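Local coordinates for ABC transporter substrate-binding protein-branched chain amino acid transport (Streptococcus pneumoniae, PDB 4GNR) that binds isoleucine, and probably other branched-chain amino acids, and is thought to hand them to an ABC transporter for uptake, at residues E15-L20 against D55-T60. Sequence-based numbering, arbitrary orientation. Where two conformers were deposited one is given.
Sequences EESGSL and DNKSET
Two loops at the C-terminal ends of neighbouring parallel strands, 7-14 and 48-55, meet here beside the isoleucine pocket, chiefly through the side chains of Asp55 and Ser58 set against the backbone of residues 16-20. Asp55 reaches across with CG anti to its backbone N (chi1 178°). Its OD1 accepts from Glu16 N at 3.0 Å and, in an Asx turn, from Lys57 N at 2.8 Å; the two donors come from opposite faces of the carboxylate plane, and Ser17 N adds a weak bond. OD2 takes the hydroxyl of Ser17 OG at 2.7 Å on its syn lone pair, so both carboxylate oxygens are engaged and the group's rotation is fixed.

Ser58 points its CB into the facing loop, where OG donates to Ser17 O (2.7 Å) and accepts from Leu20 N (2.9 Å, N-H...O angle 148°). This one hydroxyl thereby bridges both ends of the Ser17-Leu20 bend, just before helix 21-40 begins. Gly18 passes close by: a CB there would clash with Lys57 O and Ser58 CB. In one of the two conformers modelled for Ser19, a water joins Ser19 OG to Ser58 O.

On the inner side, Asn56 OD1 closes a second Asx turn by accepting from Ser58 N, in the amide plane, and packs against Glu15 CG at 3.2 Å. The Glu15 carboxylate, turned 78° from that amide, bonds instead to Ala83 N and Thr84 OG1, while Asn56 ND2 is held by Asn13 OD1. Ala83 and Thr84 line the isoleucine site, making Glu15 a second-shell residue. Loops gathered at the C-terminal edge of a parallel sheet around a ligand are typical of the alpha/beta lobes of periplasmic binding proteins.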
loop_
_atom_site.group_PDB
_atom_site.type_symbol
_atom_site.label_atom_id
_atom_site.label_comp_id
_atom_site.label_asym_id
_atom_site.label_seq_id
_atom_site.Cartn_x
_atom_site.Cartn_y
_atom_site.Cartn_z
ATOM N N GLU A 15 10.500 -1.350 -4.258
ATOM C CA GLU A 15 11.287 -1.203 -3.022
ATOM C C GLU A 15 11.598 -2.638 -2.528
ATOM O O GLU A 15 10.922 -3.175 -1.648
ATOM C CB GLU A 15 10.482 -0.457 -1.981
ATOM C CG GLU A 15 10.064 1.010 -2.317
ATOM C CD GLU A 15 8.813 1.230 -3.169
ATOM O OE1 GLU A 15 8.464 0.377 -4.008
ATOM O OE2 GLU A 15 8.215 2.316 -3.014
ATOM N N GLU A 16 12.601 -3.259 -3.135
ATOM C CA GLU A 16 12.958 -4.658 -2.861
ATOM C C GLU A 16 13.985 -4.805 -1.741
ATOM O O GLU A 16 14.168 -5.894 -1.205
ATOM C CB GLU A 16 13.364 -5.387 -4.153
ATOM C CG GLU A 16 12.194 -5.471 -5.126
ATOM C CD GLU A 16 12.544 -5.878 -6.542
ATOM O OE1 GLU A 16 13.725 -6.081 -6.886
ATOM O OE2 GLU A 16 11.553 -5.950 -7.346
ATOM N N SER A 17 14.679 -3.716 -1.431
ATOM C CA SER A 17 15.639 -3.641 -0.327
ATOM C C SER A 17 15.443 -2.262 0.310
ATOM O O SER A 17 14.786 -1.396 -0.259
ATOM C CB SER A 17 17.073 -3.836 -0.783
ATOM O OG SER A 17 17.485 -2.800 -1.645
ATOM N N GLY A 18 16.019 -2.079 1.488
ATOM C CA GLY A 18 15.903 -0.808 2.185
ATOM C C GLY A 18 14.746 -0.791 3.183
ATOM O O GLY A 18 14.113 -1.790 3.458
ATOM N N SER A 19 14.436 0.401 3.660
ATOM C CA SER A 19 13.476 0.615 4.743
ATOM C C SER A 19 12.041 0.310 4.440
ATOM O O SER A 19 11.253 0.201 5.370
ATOM C CB SER A 19 13.563 2.062 5.240
ATOM O OG SER A 19 13.159 2.960 4.222
ATOM N N LEU A 20 11.727 0.158 3.154
ATOM C CA LEU A 20 10.347 -0.104 2.679
ATOM C C LEU A 20 10.253 -1.445 1.967
ATOM O O LEU A 20 9.254 -1.745 1.308
ATOM C CB LEU A 20 9.911 1.038 1.743
ATOM C CG LEU A 20 9.937 2.417 2.428
ATOM C CD1 LEU A 20 9.871 3.545 1.401
ATOM C CD2 LEU A 20 8.839 2.572 3.489
ATOM N N ASP A 55 15.174 -2.938 -8.515
ATOM C CA ASP A 55 15.074 -2.576 -7.103
ATOM C C ASP A 55 15.449 -1.081 -6.948
ATOM O O ASP A 55 16.549 -0.680 -7.306
ATOM C CB ASP A 55 16.064 -3.437 -6.288
ATOM C CG ASP A 55 16.108 -3.128 -4.799
ATOM O OD1 ASP A 55 15.216 -2.427 -4.284
ATOM O OD2 ASP A 55 17.065 -3.632 -4.149
ATOM N N ASN A 56 14.528 -0.289 -6.417
ATOM C CA ASN A 56 14.788 1.123 -6.156
ATOM C C ASN A 56 15.384 1.398 -4.765
ATOM O O ASN A 56 15.605 2.566 -4.412
ATOM C CB ASN A 56 13.563 1.988 -6.418
ATOM C CG ASN A 56 12.407 1.637 -5.513
ATOM O OD1 ASN A 56 12.589 1.434 -4.308
ATOM N ND2 ASN A 56 11.193 1.584 -6.079
ATOM N N LYS A 57 15.630 0.346 -3.984
ATOM C CA LYS A 57 16.350 0.431 -2.692
ATOM C C LYS A 57 15.611 1.282 -1.666
ATOM O O LYS A 57 16.196 1.707 -0.682
ATOM C CB LYS A 57 17.788 0.969 -2.916
ATOM C CG LYS A 57 18.587 0.168 -3.933
ATOM C CD LYS A 57 19.982 0.796 -4.127
ATOM C CE LYS A 57 20.854 0.034 -5.117
ATOM N NZ LYS A 57 22.214 0.626 -5.212
ATOM N N SER A 58 14.304 1.498 -1.874
ATOM C CA SER A 58 13.492 2.335 -1.001
ATOM C C SER A 58 13.921 3.814 -1.030
ATOM O O SER A 58 13.561 4.565 -0.117
ATOM C CB SER A 58 13.460 1.836 0.456
ATOM O OG SER A 58 12.983 0.505 0.538
ATOM N N GLU A 59 14.620 4.230 -2.076
ATOM C CA GLU A 59 15.132 5.615 -2.181
ATOM C C GLU A 59 14.464 6.354 -3.317
ATOM O O GLU A 59 14.312 5.837 -4.423
ATOM C CB GLU A 59 16.646 5.595 -2.409
ATOM C CG GLU A 59 17.368 5.002 -1.227
ATOM C CD GLU A 59 18.821 4.777 -1.422
ATOM O OE1 GLU A 59 19.352 5.169 -2.481
ATOM O OE2 GLU A 59 19.441 4.211 -0.487
ATOM N N THR A 60 14.094 7.601 -3.071
ATOM C CA THR A 60 13.393 8.377 -4.094
ATOM C C THR A 60 14.252 8.656 -5.316
ATOM O O THR A 60 13.788 8.490 -6.460
ATOM C CB THR A 60 12.820 9.672 -3.534
ATOM O OG1 THR A 60 13.878 10.483 -3.029
ATOM C CG2 THR A 60 11.779 9.348 -2.452
HETATM O O HOH W 1 14.434 4.757 2.545
#